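Side-chain contacts in fiber protein (Duck adenovirus 1, PDB 6ITX), which probably attaches the virus to a host-cell receptor through the C-terminal head domain of its fiber, the part described here: residues A170-P173 / T174-L177; F196-A200 / I201-N205. All coordinates share one frame; numbering follows the deposited sequence.

Contact 1: residues A170-P173 / T174-L177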
loop_
_atom_site.group_PDB
_atom_site.type_symbol
_atom_site.label_atom_id
_atom_site.label_comp_id
_atom_site.label_asym_id
_atom_site.label_seq_id
_atom_site.Cartn_x
_atom_site.Cartn_y
_atom_site.Cartn_z
ATOM N N ALA A 170 7.050 -25.227 10.179
ATOM C CA ALA A 170 7.053 -26.687 10.255
ATOM C C ALA A 170 8.476 -27.229 10.151
ATOM O O ALA A 170 8.851 -28.160 10.881
ATOM C CB ALA A 170 6.152 -27.281 9.171
ATOM N N ARG A 171 9.290 -26.629 9.272
ATOM C CA ARG A 171 10.707 -26.960 9.154
ATOM C C ARG A 171 11.548 -26.258 10.214
ATOM O O ARG A 171 12.626 -26.741 10.568
ATOM C CB ARG A 171 11.200 -26.582 7.748
ATOM C CG ARG A 171 12.707 -26.615 7.550
ATOM C CD ARG A 171 13.054 -26.894 6.088
ATOM N NE ARG A 171 11.862 -26.860 5.234
ATOM C CZ ARG A 171 11.324 -27.925 4.640
ATOM N NH1 ARG A 171 10.231 -27.799 3.884
ATOM N NH2 ARG A 171 11.879 -29.122 4.797
ATOM N N ASP A 172 11.082 -25.133 10.744
ATOM C CA ASP A 172 11.887 -24.296 11.637
ATOM C C ASP A 172 11.072 -23.861 12.858
ATOM O O ASP A 172 10.889 -22.662 13.116
ATOM C CB ASP A 172 12.434 -23.086 10.885
ATOM C CG ASP A 172 13.635 -22.498 11.559
ATOM O OD1 ASP A 172 13.998 -23.024 12.636
ATOM O OD2 ASP A 172 14.211 -21.522 11.023
ATOM N N PRO A 173 10.602 -24.823 13.661
ATOM C CA PRO A 173 9.719 -24.486 14.789
ATOM C C PRO A 173 10.257 -23.419 15.723
ATOM O O PRO A 173 9.455 -22.709 16.333
ATOM C CB PRO A 173 9.573 -25.822 15.530
ATOM C CG PRO A 173 9.964 -26.868 14.554
ATOM C CD PRO A 173 10.950 -26.253 13.629
ATOM N N THR A 174 11.571 -23.291 15.899
ATOM C CA THR A 174 12.036 -22.360 16.923
ATOM C C THR A 174 11.916 -20.908 16.494
ATOM O O THR A 174 12.073 -20.013 17.331
ATOM C CB THR A 174 13.489 -22.646 17.332
ATOM O OG1 THR A 174 14.357 -22.529 16.196
ATOM C CG2 THR A 174 13.603 -24.028 17.953
ATOM N N ALA A 175 11.647 -20.653 15.220
ATOM C CA ALA A 175 11.422 -19.296 14.768
ATOM C C ALA A 175 9.978 -18.862 14.950
ATOM O O ALA A 175 9.698 -17.664 14.892
ATOM C CB ALA A 175 11.829 -19.151 13.299
ATOM N N ASN A 176 9.063 -19.803 15.187
ATOM C CA ASN A 176 7.660 -19.483 15.401
ATOM C C ASN A 176 7.480 -18.810 16.754
ATOM O O ASN A 176 6.737 -19.310 17.610
ATOM C CB ASN A 176 6.805 -20.741 15.300
ATOM C CG ASN A 176 5.379 -20.437 14.930
ATOM O OD1 ASN A 176 5.016 -19.278 14.778
ATOM N ND2 ASN A 176 4.568 -21.473 14.753
ATOM N N LEU A 177 8.155 -17.669 16.946
ATOM C CA LEU A 177 8.141 -16.995 18.242
ATOM C C LEU A 177 6.742 -16.612 18.694
ATOM O O LEU A 177 6.492 -16.529 19.899
ATOM C CB LEU A 177 9.014 -15.747 18.206
ATOM C CG LEU A 177 10.508 -15.891 18.491
ATOM C CD1 LEU A 177 11.069 -17.189 17.949
ATOM C CD2 LEU A 177 11.231 -14.697 17.901
#

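Contact 2: residues F196-A200 / I201-N205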
loop_
_atom_site.group_PDB
_atom_site.type_symbol
_atom_site.label_atom_id
_atom_site.label_comp_id
_atom_site.label_asym_id
_atom_site.label_seq_id
_atom_site.Cartn_x
_atom_site.Cartn_y
_atom_site.Cartn_z
ATOM N N PHE A 196 7.018 -18.196 0.968
ATOM C CA PHE A 196 6.606 -17.033 1.736
ATOM C C PHE A 196 7.610 -16.669 2.825
ATOM O O PHE A 196 7.284 -15.889 3.729
ATOM C CB PHE A 196 5.229 -17.274 2.355
ATOM C CG PHE A 196 4.118 -17.420 1.355
ATOM C CD1 PHE A 196 3.834 -18.655 0.794
ATOM C CD2 PHE A 196 3.327 -16.330 1.015
ATOM C CE1 PHE A 196 2.805 -18.807 -0.100
ATOM C CE2 PHE A 196 2.296 -16.466 0.109
ATOM C CZ PHE A 196 2.031 -17.716 -0.447
ATOM N N ALA A 197 8.808 -17.227 2.791
ATOM C CA ALA A 197 9.888 -16.610 3.533
ATOM C C ALA A 197 10.361 -15.371 2.778
ATOM O O ALA A 197 10.255 -15.290 1.549
ATOM C CB ALA A 197 11.040 -17.593 3.723
ATOM N N ALA A 198 10.873 -14.395 3.516
ATOM C CA ALA A 198 11.288 -13.152 2.876
ATOM C C ALA A 198 12.559 -13.366 2.052
ATOM O O ALA A 198 13.489 -14.055 2.484
ATOM C CB ALA A 198 11.492 -12.060 3.923
ATOM N N ASN A 199 12.597 -12.755 0.863
ATOM C CA ASN A 199 13.674 -13.001 -0.096
ATOM C C ASN A 199 15.049 -12.891 0.549
ATOM O O ASN A 199 15.326 -11.947 1.290
ATOM C CB ASN A 199 13.584 -12.012 -1.258
ATOM C CG ASN A 199 14.686 -12.231 -2.291
ATOM O OD1 ASN A 199 15.750 -11.591 -2.257
ATOM N ND2 ASN A 199 14.436 -13.147 -3.215
ATOM N N ALA A 200 15.921 -13.852 0.243
ATOM C CA ALA A 200 17.234 -13.873 0.890
ATOM C C ALA A 200 18.139 -12.751 0.380
ATOM O O ALA A 200 18.773 -12.054 1.181
ATOM C CB ALA A 200 17.905 -15.233 0.711
ATOM N N ILE A 201 18.217 -12.552 -0.941
ATOM C CA ILE A 201 19.111 -11.517 -1.459
ATOM C C ILE A 201 18.679 -10.146 -0.947
ATOM O O ILE A 201 19.458 -9.415 -0.329
ATOM C CB ILE A 201 19.159 -11.538 -2.995
ATOM C CG1 ILE A 201 20.125 -12.600 -3.531
ATOM C CG2 ILE A 201 19.645 -10.206 -3.514
ATOM C CD1 ILE A 201 19.571 -13.950 -3.577
ATOM N N SER A 202 17.416 -9.787 -1.171
ATOM C CA SER A 202 17.022 -8.397 -0.960
ATOM C C SER A 202 16.880 -7.995 0.510
ATOM O O SER A 202 16.813 -6.787 0.789
ATOM C CB SER A 202 15.725 -8.127 -1.707
ATOM O OG SER A 202 15.982 -8.207 -3.099
ATOM N N TYR A 203 16.858 -8.946 1.450
ATOM C CA TYR A 203 16.731 -8.612 2.861
ATOM C C TYR A 203 17.994 -8.909 3.659
ATOM O O TYR A 203 17.988 -8.723 4.884
ATOM C CB TYR A 203 15.527 -9.341 3.458
ATOM C CG TYR A 203 14.216 -8.780 2.972
ATOM C CD1 TYR A 203 13.848 -7.482 3.284
ATOM C CD2 TYR A 203 13.361 -9.524 2.167
ATOM C CE1 TYR A 203 12.658 -6.944 2.838
ATOM C CE2 TYR A 203 12.158 -8.989 1.717
ATOM C CZ TYR A 203 11.816 -7.688 2.055
ATOM O OH TYR A 203 10.632 -7.121 1.616
ATOM N N THR A 204 19.071 -9.355 2.995
ATOM C CA THR A 204 20.305 -9.698 3.702
ATOM C C THR A 204 20.682 -8.623 4.709
ATOM O O THR A 204 21.121 -8.927 5.826
ATOM C CB THR A 204 21.488 -9.885 2.731
ATOM O OG1 THR A 204 21.051 -10.448 1.496
ATOM C CG2 THR A 204 22.533 -10.810 3.344
ATOM N N ASN A 205 20.526 -7.356 4.332
ATOM C CA ASN A 205 20.922 -6.262 5.197
ATOM C C ASN A 205 19.744 -5.407 5.661
ATOM O O ASN A 205 19.957 -4.302 6.167
ATOM C CB ASN A 205 21.986 -5.434 4.489
ATOM C CG ASN A 205 23.250 -6.240 4.232
ATOM O OD1 ASN A 205 23.699 -6.384 3.102
ATOM N ND2 ASN A 205 23.809 -6.800 5.295
HETATM O O HOH W 1 15.888 -10.397 -4.899
#

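Contact 1: residues A170-P173 / T174-L177
The carboxylate of Asp172 and the hydroxyl of Thr174 lie on the same flank of a tight turn, and their side chains run at a slant to each other. OD1 of Asp172 lies 3.6 Å from OG1 of Thr174, a polar approach too long to count as a hydrogen bond. The other oxygen, OD2, lies 4.1 Å from the CB of Ala175, placing that methyl beside the carboxylate. Two torsions bring the groups together: Asp172 carries CG opposite its own N (chi1 -159°), while Thr174 tucks OG1 between N and the carbonyl carbon (chi1 60°), which leaves CG2 beside N.

Two backbone bonds close the turn that carries them. Ala175 N donates to Asp172 O over 3.0 Å, nearly straight at 161°, and Asn176 N follows to Pro173 O at 3.1 Å. These successive i to i+3 bonds define a single short 3-10 turn through Pro173, Thr174 and Ala175. Pro173 is the first residue inside it, where a ring that lacks an N-H costs no bond of the turn. Past the turn, Asn176 is the centre of an inverse gamma turn, with Leu177 N bonded to Ala175 O at 2.6 Å.

The polar ends reach beyond the turn: OD1 of Asp172 accepts from Ala257 N, OD2 has a weak bond with Thr258 OG1, and ND2 of Asn176 donates to Trp180 O. The whole turn belongs to the long connection between strands 160-165 and 184-187, and Ala175 and Leu177 both rest on Val253 at the end of strand 241-253.

Contact 2: residues F196-A200 / I201-N205
The Tyr203 ring turns one edge to the backbone of Asn199: the carbonyl O lies near the ring plane, 3.2 Å from CD2, and Asn199 N also sits at the edge, in plane. The methyl of Ala198 comes in obliquely, an apolar contact with CB 3.6 Å from the same CD2. A chi1 of -71° sets CG beside the backbone N of Tyr203, so the ring folds back toward the residues preceding the helix. Pro250 of strand 241-253 touches both Ala198 and Tyr203, and Pro293 of a neighbouring subunit also packs on the tyrosine.

The second flat group is the Asn199 amide. Ser202 N donates to its OD1 at 2.7 Å, in the carbonyl plane and almost straight at 170°. Asn199 is thus the N-cap of the short helix 200-203, and its side chain satisfies an amide that has no preceding helical carbonyl to meet. With CG opposite the backbone N (chi1 -180°), the amide reaches the start of the helix, where its OD1 faces the N-H of Ser202. A water donates a further bond to OD1 and is also hydrogen-bonded to Ser202 OG, 2.8 Å away, giving the cap oxygen two donors. The other end of the amide, ND2, makes a weak bond to Gly300 O.

Helical bonding after the cap is thin: Tyr203 N to Asn199 O is weak at 3.4 Å. OG1 of Thr204 has two backbone acceptors for its one proton, Ala200 O at 2.8 Å and Ile201 O at 2.6 Å. At the subunit boundary, Ser202 O accepts from Gln140 NE2 of the neighbouring subunit.

Contacts 1 and 2 follow one another along the chain of the head domain, with strand 184-187 lying between them. Their centres are about 17 Å apart and their nearest atoms about 9 Å, so they do not touch; both meet strand 241-253, contact 1 at Val253 and contact 2 at Pro250. Their surroundings differ. Residues 170-177 meet no other chain of the trimer, whereas residues 201-205 pack against a neighbouring subunit. Contact 2 is also the one beside the bound glutamine, whose pocket includes Val299 and Gly300: the side chain of Asn199 comes within about 4 Å of that ligand.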